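Local coordinates for cell death abnormality protein 2 (Caenorhabditis elegans, PDB 3QWX) that acts as a CRK-family SH2/SH3 signalling adaptor required for engulfing cell corpses and for cell migration, and binds the C-terminal part of CED-5, at residues F14-M19 and A111-P116. Numbering follows the deposited sequence.
Sequences FYFPGM and AAYKKP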
# COMPACT_ATOMS: atom_id res chain seq x y z
N PHE A 14 2.48 -0.40 -2.36
CA PHE A 14 2.16 -0.75 -0.97
C PHE A 14 1.18 0.23 -0.31
O PHE A 14 1.17 0.41 0.91
CB PHE A 14 3.39 -1.05 -0.11
CG PHE A 14 4.53 -0.10 -0.28
CD1 PHE A 14 4.53 1.13 0.35
CD2 PHE A 14 5.66 -0.47 -1.01
CE1 PHE A 14 5.62 2.01 0.23
CE2 PHE A 14 6.75 0.39 -1.14
CZ PHE A 14 6.72 1.63 -0.52
N TYR A 15 0.33 0.82 -1.16
CA TYR A 15 -0.69 1.78 -0.77
C TYR A 15 -2.06 1.10 -0.82
O TYR A 15 -2.38 0.42 -1.80
CB TYR A 15 -0.61 2.99 -1.70
CG TYR A 15 -1.79 3.94 -1.65
CD1 TYR A 15 -2.18 4.54 -0.47
CD2 TYR A 15 -2.50 4.24 -2.81
CE1 TYR A 15 -3.26 5.40 -0.43
CE2 TYR A 15 -3.57 5.11 -2.78
CZ TYR A 15 -3.95 5.69 -1.60
OH TYR A 15 -5.03 6.55 -1.58
N PHE A 16 -2.85 1.24 0.24
CA PHE A 16 -4.11 0.52 0.37
C PHE A 16 -5.28 1.50 0.52
O PHE A 16 -5.74 1.77 1.63
CB PHE A 16 -4.06 -0.47 1.54
CG PHE A 16 -3.05 -1.57 1.35
CD1 PHE A 16 -1.70 -1.37 1.66
CD2 PHE A 16 -3.44 -2.81 0.88
CE1 PHE A 16 -0.76 -2.38 1.47
CE2 PHE A 16 -2.51 -3.83 0.70
CZ PHE A 16 -1.17 -3.62 1.00
N PRO A 17 -5.77 2.03 -0.61
CA PRO A 17 -6.83 3.05 -0.68
C PRO A 17 -8.12 2.66 0.06
O PRO A 17 -8.78 3.53 0.63
CB PRO A 17 -7.09 3.18 -2.18
CG PRO A 17 -5.91 2.58 -2.86
CD PRO A 17 -5.37 1.54 -1.94
N GLY A 18 -8.47 1.38 0.08
CA GLY A 18 -9.70 0.98 0.76
C GLY A 18 -9.63 0.80 2.27
O GLY A 18 -10.65 0.74 2.96
N MET A 19 -8.41 0.75 2.81
CA MET A 19 -8.19 0.32 4.19
C MET A 19 -8.35 1.42 5.24
O MET A 19 -7.86 2.54 5.07
CB MET A 19 -6.79 -0.30 4.29
CG MET A 19 -6.54 -1.13 5.53
SD MET A 19 -4.83 -1.69 5.51
CE MET A 19 -4.92 -3.01 4.29
N ALA A 111 10.03 -3.75 5.38
CA ALA A 111 9.31 -4.49 4.34
C ALA A 111 7.86 -4.03 4.19
O ALA A 111 7.16 -3.84 5.17
CB ALA A 111 9.37 -5.98 4.61
N ALA A 112 7.43 -3.87 2.95
CA ALA A 112 6.03 -3.55 2.66
C ALA A 112 5.12 -4.74 3.04
O ALA A 112 5.43 -5.90 2.72
CB ALA A 112 5.88 -3.23 1.18
N TYR A 113 4.03 -4.43 3.72
CA TYR A 113 2.99 -5.42 4.01
C TYR A 113 2.42 -5.99 2.71
O TYR A 113 2.22 -5.26 1.74
CB TYR A 113 1.84 -4.79 4.83
CG TYR A 113 0.75 -5.79 5.13
CD1 TYR A 113 0.93 -6.75 6.12
CD2 TYR A 113 -0.44 -5.81 4.41
CE1 TYR A 113 -0.04 -7.69 6.40
CE2 TYR A 113 -1.42 -6.74 4.68
CZ TYR A 113 -1.22 -7.68 5.68
OH TYR A 113 -2.19 -8.62 5.97
N LYS A 114 2.15 -7.30 2.70
CA LYS A 114 1.54 -7.96 1.55
C LYS A 114 0.47 -8.92 2.05
O LYS A 114 0.72 -9.74 2.94
CB LYS A 114 2.57 -8.74 0.71
CG LYS A 114 3.68 -7.89 0.10
CD LYS A 114 4.51 -8.69 -0.91
CE LYS A 114 3.71 -9.01 -2.18
NZ LYS A 114 4.41 -9.96 -3.12
N LYS A 115 -0.73 -8.82 1.48
CA LYS A 115 -1.78 -9.78 1.79
C LYS A 115 -1.43 -11.15 1.22
O LYS A 115 -0.81 -11.23 0.17
CB LYS A 115 -3.11 -9.31 1.20
CG LYS A 115 -3.56 -7.94 1.70
CD LYS A 115 -4.91 -7.58 1.11
CE LYS A 115 -5.33 -6.16 1.51
NZ LYS A 115 -6.73 -5.86 1.11
N PRO A 116 -1.84 -12.22 1.93
CA PRO A 116 -1.62 -13.61 1.50
C PRO A 116 -2.43 -13.94 0.24
O PRO A 116 -3.46 -13.33 -0.02
CB PRO A 116 -2.15 -14.43 2.68
CG PRO A 116 -2.30 -13.47 3.82
CD PRO A 116 -2.53 -12.14 3.23
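The Phe16 ring meets the other segment at its rim: the carbonyl oxygen of Tyr113 approaches it close to the ring plane, with Phe16 CZ 3.8 Å from Tyr113 O. CZ also reaches the Tyr113 ring, 4.1 Å from CD2; it lies at that ring's edge, and the two side chains cross at about a right angle. With CG anti to the backbone N (chi1 180°), the Tyr113 ring stands off the chain where its CD2 edge meets Phe16 CZ, and the Tyr113 side chain also touches Leu27 and Leu28 of helix 21-29. The Phe14 ring takes the methyl of Ala112 obliquely, CD2 lying 3.5 Å from Ala112 CB; with Phe14 CB at 3.6 Å from the same methyl, the contact involves the root of the side chain as well as the ring. Phe38 meets the Phe14 ring edge-to-face.

Both segments belong to the SH2 domain, and their short strands, 15-16 and 111-112, each pair in parallel with strand 37-42. They thus bring the start and the end of the SH2 domain together, joined by no direct hydrogen bond: Phe14 and Phe16 bond to Met40 through their backbones, Ala111 and Tyr113 to Phe38.

Beyond Tyr113 the chain runs on toward the first SH3 domain, and Lys115 extends its aliphatic part past Phe16 in the opposite direction, CE coming to 3.7 Å from Phe16 CE2, again obliquely. Met19 CE approaches that same lysine carbon at 4.2 Å. A type I turn from Phe16 to Met19, closed by Met19 N to Phe16 O at 3.1 Å, brings the methionine back to this side. Lys115 NZ forms a salt bridge with Glu155, and the Lys115 backbone O accepts a hydrogen bond from Arg157, both residues of SH3 strand 153-157.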